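Local coordinates for protection of telomeres protein 1 (Schizosaccharomyces pombe, PDB 7CUI), which binds single-stranded telomeric DNA, protects the 3' overhang of chromosome ends and regulates telomerase and telomere length, and is represented here by its C-terminal part, at residues A[82-87]-A[133-138]; A[57-62]-A[151-156]; A[63-68]-A[137-142]. All blocks are in the same frame, centred on the assembly; numbering follows the deposited sequence.

Interaction 1. Residues A[82-87]-A[133-138]; sequences FALLVR and LIWGNL
Leu84 meets Ile134 and Trp135 with its two methyl branches, one for each partner. CD1 of Leu84 packs against CD1 of Ile134 at 3.8 Å, while CD2 of Leu84 lies 3.7 Å from CZ3 of Trp135. The second methyl comes in at the edge of the indole, close to the ring plane, so the tryptophan offers the rim of its six-membered ring and not a face. With CG anti to the carbonyl carbon (chi1 -55°), Leu84 sends its fork from strand 82-87 toward Ile134 and Trp135, and it crosses both partners at about a right angle. All three side chains are buried. The strand belongs to a curled sheet whose strand order, with helices inserted between the third and fourth long strands, is consistent with an OB-fold barrel; here the last part of helix 121-135 packs on this sheet. Ile134 also touches Ile198 of strand 190-198, and the ring of Trp135 stacks with Phe60 of the neighbouring strand 49-73. In Ile134, CG1 sits between the backbone N and the carbonyl carbon (chi1 63°), and an extended second torsion carries CD1 out to the leucine. The indole of Trp135 leaves its backbone in the same way (chi1 65°), which puts both side chains on Leu84. Beyond the tryptophan the chain reverses in a type II' turn, with Gly136 at positive phi.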
loop_
_atom_site.group_PDB
_atom_site.type_symbol
_atom_site.label_atom_id
_atom_site.label_comp_id
_atom_site.label_asym_id
_atom_site.label_seq_id
_atom_site.Cartn_x
_atom_site.Cartn_y
_atom_site.Cartn_z
ATOM N N PHE A 82 3.361 -4.960 -2.546
ATOM C CA PHE A 82 4.123 -3.937 -1.849
ATOM C C PHE A 82 3.221 -3.271 -0.815
ATOM O O PHE A 82 2.004 -3.456 -0.836
ATOM C CB PHE A 82 4.725 -2.930 -2.837
ATOM C CG PHE A 82 3.740 -2.273 -3.773
ATOM C CD1 PHE A 82 3.457 -2.835 -5.010
ATOM C CD2 PHE A 82 3.102 -1.086 -3.427
ATOM C CE1 PHE A 82 2.555 -2.227 -5.873
ATOM C CE2 PHE A 82 2.202 -0.480 -4.295
ATOM C CZ PHE A 82 1.933 -1.050 -5.521
ATOM N N ALA A 83 3.833 -2.506 0.092
ATOM C CA ALA A 83 3.087 -1.836 1.143
ATOM C C ALA A 83 3.487 -0.366 1.214
ATOM O O ALA A 83 4.665 -0.028 1.107
ATOM C CB ALA A 83 3.316 -2.534 2.461
ATOM N N LEU A 84 2.485 0.499 1.398
ATOM C CA LEU A 84 2.720 1.913 1.630
ATOM C C LEU A 84 2.433 2.204 3.099
ATOM O O LEU A 84 1.348 1.884 3.581
ATOM C CB LEU A 84 1.759 2.721 0.754
ATOM C CG LEU A 84 1.791 2.436 -0.744
ATOM C CD1 LEU A 84 0.837 3.370 -1.474
ATOM C CD2 LEU A 84 3.202 2.594 -1.287
ATOM N N LEU A 85 3.406 2.800 3.799
ATOM C CA LEU A 85 3.144 3.315 5.133
ATOM C C LEU A 85 2.499 4.692 4.997
ATOM O O LEU A 85 3.140 5.634 4.539
ATOM C CB LEU A 85 4.450 3.394 5.929
ATOM C CG LEU A 85 4.286 3.705 7.418
ATOM C CD1 LEU A 85 3.514 2.603 8.128
ATOM C CD2 LEU A 85 5.635 3.920 8.083
ATOM N N VAL A 86 1.229 4.800 5.392
ATOM C CA VAL A 86 0.491 6.035 5.173
ATOM C C VAL A 86 0.279 6.762 6.502
ATOM O O VAL A 86 0.303 6.143 7.562
ATOM C CB VAL A 86 -0.829 5.793 4.413
ATOM C CG1 VAL A 86 -0.593 5.218 3.025
ATOM C CG2 VAL A 86 -1.804 4.932 5.201
ATOM N N ARG A 87 0.080 8.087 6.427
ATOM C CA ARG A 87 -0.127 8.928 7.597
ATOM C C ARG A 87 -1.314 9.861 7.368
ATOM O O ARG A 87 -1.497 10.401 6.278
ATOM C CB ARG A 87 1.161 9.673 7.970
ATOM C CG ARG A 87 0.967 10.907 8.840
ATOM C CD ARG A 87 2.087 11.131 9.841
ATOM N NE ARG A 87 3.420 11.169 9.247
ATOM C CZ ARG A 87 4.569 11.009 9.911
ATOM N NH1 ARG A 87 4.579 10.809 11.222
ATOM N NH2 ARG A 87 5.712 11.052 9.244
ATOM N N LEU A 133 3.488 10.038 -8.721
ATOM C CA LEU A 133 2.260 10.806 -8.615
ATOM C C LEU A 133 1.585 10.613 -7.253
ATOM O O LEU A 133 0.695 11.390 -6.906
ATOM C CB LEU A 133 1.326 10.449 -9.778
ATOM C CG LEU A 133 1.896 10.652 -11.185
ATOM C CD1 LEU A 133 0.940 10.130 -12.259
ATOM C CD2 LEU A 133 2.255 12.113 -11.444
ATOM N N ILE A 134 2.014 9.606 -6.474
ATOM C CA ILE A 134 1.420 9.372 -5.159
ATOM C C ILE A 134 2.396 9.675 -4.021
ATOM O O ILE A 134 1.948 9.944 -2.908
ATOM C CB ILE A 134 0.795 7.966 -5.002
ATOM C CG1 ILE A 134 1.834 6.848 -5.120
ATOM C CG2 ILE A 134 -0.368 7.766 -5.956
ATOM C CD1 ILE A 134 1.369 5.516 -4.570
ATOM N N TRP A 135 3.712 9.612 -4.271
ATOM C CA TRP A 135 4.659 9.825 -3.183
ATOM C C TRP A 135 5.759 10.840 -3.521
ATOM O O TRP A 135 6.733 10.956 -2.774
ATOM C CB TRP A 135 5.232 8.493 -2.670
ATOM C CG TRP A 135 6.084 7.727 -3.642
ATOM C CD1 TRP A 135 6.887 8.227 -4.630
ATOM C CD2 TRP A 135 6.243 6.295 -3.687
ATOM N NE1 TRP A 135 7.521 7.205 -5.286
ATOM C CE2 TRP A 135 7.141 6.007 -4.738
ATOM C CE3 TRP A 135 5.712 5.232 -2.947
ATOM C CZ2 TRP A 135 7.515 4.700 -5.065
ATOM C CZ3 TRP A 135 6.071 3.941 -3.275
ATOM C CH2 TRP A 135 6.971 3.681 -4.313
ATOM N N GLY A 136 5.619 11.564 -4.639
ATOM C CA GLY A 136 6.574 12.603 -5.001
ATOM C C GLY A 136 8.022 12.119 -4.937
ATOM O O GLY A 136 8.366 11.079 -5.520
ATOM N N ASN A 137 8.854 12.870 -4.199
ATOM C CA ASN A 137 10.289 12.615 -4.151
ATOM C C ASN A 137 10.671 11.641 -3.036
ATOM O O ASN A 137 11.851 11.531 -2.707
ATOM C CB ASN A 137 11.115 13.897 -4.026
ATOM C CG ASN A 137 10.882 14.860 -5.168
ATOM O OD1 ASN A 137 10.065 15.772 -5.054
ATOM N ND2 ASN A 137 11.569 14.656 -6.275
ATOM N N LEU A 138 9.689 10.909 -2.489
ATOM C CA LEU A 138 9.922 9.996 -1.377
ATOM C C LEU A 138 10.939 8.908 -1.749
ATOM O O LEU A 138 11.871 8.651 -0.985
ATOM C CB LEU A 138 8.583 9.377 -0.963
ATOM C CG LEU A 138 8.360 9.088 0.525
ATOM C CD1 LEU A 138 7.852 7.664 0.704
ATOM C CD2 LEU A 138 9.590 9.349 1.384
#

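Interaction 2. Residues A[57-62]-A[151-156]; sequences VVDFWP and SPTLAA
Val58 and Ala156 bring the strand and the short helical segment closest: their CA atoms are 5.1 Å apart. The methyl of Ala156 packs against CG1 of Val58, CB to CG1 being 4.0 Å, and the same CB lies 3.4 Å from Val58 O. Just beside this apolar touch a water joins the two backbones. It donates to Val58 O at 2.8 Å and to Pro152 O at 3.0 Å, and it accepts a weak bond from Ala156 N, so one solvent molecule serves three backbone polar groups.

Asp59 is the side chain to follow outward. It starts from CB beside Leu85 of the adjacent strand, which the side chain touches. CG stands anti to the backbone N (chi1 -159°), which turns the carboxylate toward 151-156; the side chain also touches Ile142 of helix 138-148. There the two oxygens part company. OD1 turns back to its own strand and takes the N-H of Phe60 at 2.7 Å; the bond is bent, 139° at the hydrogen, and reaches OD1 on its anti side, 31° out of the carboxylate plane. The same oxygen forms a salt bridge with Lys63, which probably offsets the charge of this buried acid. OD2, at the tip, faces across the contact and lies 3.7 Å from CG2 of Thr153, a van der Waals approach to a methyl. The hydroxyl of Thr153 is engaged elsewhere, its OG1 sharing a hydrogen bond with Ser151 OG at 2.8 Å. An apolar side chain from a chain of another protein also packs on Asp59. Val58 and Asp59 together face the single residue Leu85, the pattern of a classic beta bulge, in a strand of what is consistent with an OB-fold barrel.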
loop_
_atom_site.group_PDB
_atom_site.type_symbol
_atom_site.label_atom_id
_atom_site.label_comp_id
_atom_site.label_asym_id
_atom_site.label_seq_id
_atom_site.Cartn_x
_atom_site.Cartn_y
_atom_site.Cartn_z
ATOM N N VAL A 57 1.733 9.390 1.839
ATOM C CA VAL A 57 2.667 8.276 1.925
ATOM C C VAL A 57 3.937 8.752 2.620
ATOM O O VAL A 57 4.497 9.790 2.264
ATOM C CB VAL A 57 2.995 7.637 0.563
ATOM C CG1 VAL A 57 3.933 6.447 0.730
ATOM C CG2 VAL A 57 1.746 7.216 -0.196
ATOM N N VAL A 58 4.404 7.943 3.576
ATOM C CA VAL A 58 5.472 8.339 4.474
ATOM C C VAL A 58 6.637 7.352 4.382
ATOM O O VAL A 58 7.765 7.689 4.740
ATOM C CB VAL A 58 4.907 8.518 5.898
ATOM C CG1 VAL A 58 5.867 8.064 7.007
ATOM C CG2 VAL A 58 4.435 9.953 6.116
ATOM N N ASP A 59 6.359 6.143 3.877
ATOM C CA ASP A 59 7.352 5.090 3.714
ATOM C C ASP A 59 6.747 3.997 2.832
ATOM O O ASP A 59 5.544 4.020 2.568
ATOM C CB ASP A 59 7.816 4.552 5.074
ATOM C CG ASP A 59 9.163 3.847 5.049
ATOM O OD1 ASP A 59 9.655 3.558 3.949
ATOM O OD2 ASP A 59 9.715 3.598 6.135
ATOM N N PHE A 60 7.578 3.045 2.377
ATOM C CA PHE A 60 7.088 1.904 1.613
ATOM C C PHE A 60 8.040 0.711 1.716
ATOM O O PHE A 60 9.205 0.860 2.089
ATOM C CB PHE A 60 6.831 2.288 0.152
ATOM C CG PHE A 60 8.052 2.729 -0.616
ATOM C CD1 PHE A 60 8.978 1.801 -1.077
ATOM C CD2 PHE A 60 8.272 4.072 -0.885
ATOM C CE1 PHE A 60 10.098 2.206 -1.787
ATOM C CE2 PHE A 60 9.389 4.481 -1.598
ATOM C CZ PHE A 60 10.303 3.547 -2.044
ATOM N N TRP A 61 7.512 -0.469 1.351
ATOM C CA TRP A 61 8.223 -1.738 1.372
ATOM C C TRP A 61 7.809 -2.583 0.166
ATOM O O TRP A 61 6.623 -2.635 -0.167
ATOM C CB TRP A 61 7.950 -2.484 2.683
ATOM C CG TRP A 61 9.068 -3.416 3.028
ATOM C CD1 TRP A 61 10.187 -3.110 3.752
ATOM C CD2 TRP A 61 9.223 -4.786 2.611
ATOM N NE1 TRP A 61 11.017 -4.198 3.835
ATOM C CE2 TRP A 61 10.453 -5.238 3.144
ATOM C CE3 TRP A 61 8.457 -5.666 1.839
ATOM C CZ2 TRP A 61 10.926 -6.533 2.934
ATOM C CZ3 TRP A 61 8.921 -6.949 1.633
ATOM C CH2 TRP A 61 10.136 -7.376 2.180
ATOM N N PRO A 62 8.743 -3.273 -0.534
ATOM C CA PRO A 62 10.175 -3.216 -0.236
ATOM C C PRO A 62 10.861 -1.956 -0.764
ATOM O O PRO A 62 10.249 -1.150 -1.464
ATOM C CB PRO A 62 10.728 -4.487 -0.907
ATOM C CG PRO A 62 9.762 -4.806 -2.032
ATOM C CD PRO A 62 8.438 -4.173 -1.659
ATOM N N SER A 151 19.029 6.051 7.815
ATOM C CA SER A 151 17.742 5.383 7.896
ATOM C C SER A 151 16.798 5.917 6.823
ATOM O O SER A 151 16.685 7.125 6.638
ATOM C CB SER A 151 17.140 5.523 9.262
ATOM O OG SER A 151 15.909 4.824 9.322
ATOM N N PRO A 152 16.124 5.028 6.059
ATOM C CA PRO A 152 15.054 5.440 5.145
ATOM C C PRO A 152 13.916 6.279 5.736
ATOM O O PRO A 152 13.202 6.943 4.987
ATOM C CB PRO A 152 14.517 4.101 4.620
ATOM C CG PRO A 152 15.710 3.176 4.699
ATOM C CD PRO A 152 16.433 3.592 5.961
ATOM N N THR A 153 13.745 6.260 7.065
ATOM C CA THR A 153 12.629 6.953 7.700
ATOM C C THR A 153 12.883 8.460 7.748
ATOM O O THR A 153 11.971 9.250 7.984
ATOM C CB THR A 153 12.295 6.367 9.078
ATOM O OG1 THR A 153 13.518 6.207 9.793
ATOM C CG2 THR A 153 11.585 5.033 8.993
ATOM N N LEU A 154 14.138 8.845 7.505
ATOM C CA LEU A 154 14.536 10.240 7.453
ATOM C C LEU A 154 13.900 10.914 6.235
ATOM O O LEU A 154 13.667 12.122 6.238
ATOM C CB LEU A 154 16.068 10.295 7.396
ATOM C CG LEU A 154 16.759 11.119 8.484
ATOM C CD1 LEU A 154 16.416 10.597 9.877
ATOM C CD2 LEU A 154 18.268 11.112 8.276
ATOM N N ALA A 155 13.594 10.120 5.203
ATOM C CA ALA A 155 13.124 10.633 3.926
ATOM C C ALA A 155 11.802 11.385 4.072
ATOM O O ALA A 155 11.613 12.420 3.437
ATOM C CB ALA A 155 12.999 9.505 2.941
ATOM N N ALA A 156 10.893 10.857 4.904
ATOM C CA ALA A 156 9.544 11.392 5.046
ATOM C C ALA A 156 9.558 12.879 5.404
ATOM O O ALA A 156 8.676 13.622 4.980
ATOM C CB ALA A 156 8.764 10.605 6.073
HETATM O O HOH W 1 10.458 8.116 5.335
#

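Interaction 3. Residues A[63-68]-A[137-142]; sequences KSLTQF and NLEERI. With SO4 (sulfate ion), chain E.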
loop_
_atom_site.group_PDB
_atom_site.type_symbol
_atom_site.label_atom_id
_atom_site.label_comp_id
_atom_site.label_asym_id
_atom_site.label_seq_id
_atom_site.Cartn_x
_atom_site.Cartn_y
_atom_site.Cartn_z
ATOM N N LYS A 63 12.141 -1.791 -0.420
ATOM C CA LYS A 63 12.848 -0.558 -0.718
ATOM C C LYS A 63 13.213 -0.462 -2.197
ATOM O O LYS A 63 13.276 0.644 -2.726
ATOM C CB LYS A 63 14.067 -0.402 0.191
ATOM C CG LYS A 63 13.746 -0.324 1.675
ATOM C CD LYS A 63 12.800 0.806 2.032
ATOM C CE LYS A 63 12.586 0.905 3.526
ATOM N NZ LYS A 63 11.173 1.206 3.847
ATOM N N SER A 64 13.467 -1.605 -2.852
ATOM C CA SER A 64 13.708 -1.624 -4.288
ATOM C C SER A 64 12.392 -1.797 -5.021
ATOM O O SER A 64 11.663 -2.747 -4.746
ATOM C CB SER A 64 14.622 -2.729 -4.705
ATOM O OG SER A 64 15.862 -2.598 -4.053
ATOM N N LEU A 65 12.140 -0.912 -5.991
ATOM C CA LEU A 65 11.005 -1.054 -6.888
ATOM C C LEU A 65 11.193 -2.307 -7.736
ATOM O O LEU A 65 10.239 -2.845 -8.295
ATOM C CB LEU A 65 10.896 0.198 -7.761
ATOM C CG LEU A 65 10.571 1.488 -7.012
ATOM C CD1 LEU A 65 9.962 2.510 -7.956
ATOM C CD2 LEU A 65 9.613 1.220 -5.864
ATOM N N THR A 66 12.441 -2.774 -7.787
ATOM C CA THR A 66 12.824 -3.983 -8.495
ATOM C C THR A 66 12.148 -5.200 -7.868
ATOM O O THR A 66 12.031 -6.246 -8.506
ATOM C CB THR A 66 14.350 -4.019 -8.575
ATOM O OG1 THR A 66 14.609 -3.538 -9.892
ATOM C CG2 THR A 66 14.951 -5.386 -8.358
ATOM N N GLN A 67 11.676 -5.041 -6.626
ATOM C CA GLN A 67 11.113 -6.150 -5.876
ATOM C C GLN A 67 9.617 -5.928 -5.657
ATOM O O GLN A 67 9.012 -6.580 -4.809
ATOM C CB GLN A 67 11.872 -6.344 -4.560
ATOM C CG GLN A 67 13.349 -6.665 -4.749
ATOM C CD GLN A 67 14.079 -6.982 -3.465
ATOM O OE1 GLN A 67 15.159 -6.458 -3.202
ATOM N NE2 GLN A 67 13.507 -7.860 -2.657
ATOM N N PHE A 68 9.019 -5.025 -6.445
ATOM C CA PHE A 68 7.614 -4.682 -6.282
ATOM C C PHE A 68 6.690 -5.757 -6.857
ATOM O O PHE A 68 5.490 -5.728 -6.604
ATOM C CB PHE A 68 7.318 -3.296 -6.856
ATOM C CG PHE A 68 7.256 -2.191 -5.833
ATOM C CD1 PHE A 68 8.171 -2.128 -4.786
ATOM C CD2 PHE A 68 6.287 -1.198 -5.925
ATOM C CE1 PHE A 68 8.108 -1.105 -3.850
ATOM C CE2 PHE A 68 6.227 -0.175 -4.990
ATOM C CZ PHE A 68 7.137 -0.129 -3.956
ATOM N N ASN A 137 8.854 12.870 -4.199
ATOM C CA ASN A 137 10.289 12.615 -4.151
ATOM C C ASN A 137 10.671 11.641 -3.036
ATOM O O ASN A 137 11.851 11.531 -2.707
ATOM C CB ASN A 137 11.115 13.897 -4.026
ATOM C CG ASN A 137 10.882 14.860 -5.168
ATOM O OD1 ASN A 137 10.065 15.772 -5.054
ATOM N ND2 ASN A 137 11.569 14.656 -6.275
ATOM N N LEU A 138 9.689 10.909 -2.489
ATOM C CA LEU A 138 9.922 9.996 -1.377
ATOM C C LEU A 138 10.939 8.908 -1.749
ATOM O O LEU A 138 11.871 8.651 -0.985
ATOM C CB LEU A 138 8.583 9.377 -0.963
ATOM C CG LEU A 138 8.360 9.088 0.525
ATOM C CD1 LEU A 138 7.852 7.664 0.704
ATOM C CD2 LEU A 138 9.590 9.349 1.384
ATOM N N GLU A 139 10.751 8.267 -2.911
ATOM C CA GLU A 139 11.574 7.134 -3.308
ATOM C C GLU A 139 13.018 7.595 -3.498
ATOM O O GLU A 139 13.952 6.919 -3.058
ATOM C CB GLU A 139 11.004 6.480 -4.570
ATOM C CG GLU A 139 11.732 5.217 -5.005
ATOM C CD GLU A 139 12.950 5.381 -5.902
ATOM O OE1 GLU A 139 13.100 6.461 -6.528
ATOM O OE2 GLU A 139 13.756 4.416 -5.978
ATOM N N GLU A 140 13.169 8.762 -4.143
ATOM C CA GLU A 140 14.462 9.356 -4.441
ATOM C C GLU A 140 15.235 9.570 -3.146
ATOM O O GLU A 140 16.430 9.287 -3.071
ATOM C CB GLU A 140 14.281 10.717 -5.107
ATOM C CG GLU A 140 14.044 10.633 -6.598
ATOM C CD GLU A 140 13.658 11.932 -7.289
ATOM O OE1 GLU A 140 13.778 13.020 -6.659
ATOM O OE2 GLU A 140 13.235 11.864 -8.467
ATOM N N ARG A 141 14.521 10.076 -2.136
ATOM C CA ARG A 141 15.112 10.444 -0.861
ATOM C C ARG A 141 15.421 9.182 -0.063
ATOM O O ARG A 141 16.444 9.107 0.614
ATOM C CB ARG A 141 14.178 11.379 -0.086
ATOM C CG ARG A 141 14.299 12.861 -0.450
ATOM C CD ARG A 141 15.639 13.445 -0.855
ATOM N NE ARG A 141 16.555 13.771 0.242
ATOM C CZ ARG A 141 17.816 14.220 0.109
ATOM N NH1 ARG A 141 18.524 14.583 1.207
ATOM N NH2 ARG A 141 18.348 14.340 -1.098
ATOM N N ILE A 142 14.522 8.195 -0.145
ATOM C CA ILE A 142 14.737 6.938 0.550
ATOM C C ILE A 142 16.004 6.278 0.003
ATOM O O ILE A 142 16.839 5.819 0.781
ATOM C CB ILE A 142 13.492 6.030 0.482
ATOM C CG1 ILE A 142 12.443 6.457 1.514
ATOM C CG2 ILE A 142 13.877 4.564 0.640
ATOM C CD1 ILE A 142 11.153 5.681 1.457
HETATM S S SO4 E . 20.832 16.633 2.299
HETATM O O1 SO4 E . 21.131 15.552 3.200
HETATM O O2 SO4 E . 21.220 16.259 0.964
HETATM O O3 SO4 E . 19.418 16.911 2.332
HETATM O O4 SO4 E . 21.556 17.807 2.700
#
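Lys63 and Ile142 mark the closest backbone approach, 7.8 Å between their CA atoms, where a loop with a 3-10 turn at 65-66 runs past the start of helix 138-148. The aliphatic part of Lys63 does the touching: CD lies 4.1 Å from CG2 of Ile142, and the two side chains cross at about a right angle. Bends at chi2 and chi4 (-57° and -140°) curl the lysine back, and its NZ donates to Phe60 O. Farther along, CD1 of Leu65 sits 4.4 Å from CG of Glu139, a loose approach to the methylene part of the acid. At the helix start, Asn137 ND2 bonds to Glu140 OE1 at 2.8 Å, approaching from above the carboxylate plane. Arg141 points elsewhere: NE forms a salt bridge with OD2 of Asp158, and NH1 donates to O2 of a sulfate, probably from the crystallisation liquor, at 3.2 Å, with sulfate O3 nearer still, 2.7 Å from NH1. With an alanine here, Asp158 would probably lose its charged mate and the sulfate its guanidinium donor. Ile142 also packs on Ala155 of helix 155-158, Leu65 touches Lys128 of helix 121-135 and Phe68 stacks on Phe82 of strand 77-87, so the contact lies between these helices and the sheet.

Interactions 1 and 2 sit on paired strands, their centres about 8 Å apart; probable backbone hydrogen bonds, Leu85 N to Asp59 O and Val58 N to Leu85 O, each 2.8 Å, join them. Interaction 3 continues the same strand region as interaction 2 and shares Asn137 and Leu138 with interaction 1; its centre is about 9 Å from each of the others. Between interactions 1 and 3, Trp135 CH2 comes 3.8 Å from Phe68 CZ. Pro152 O lies 3.6 Å from Ile142 CG1, linking interactions 2 and 3. A chain of another protein packs near interactions 1 and 2, whereas the sulfate lies on the side of interaction 3.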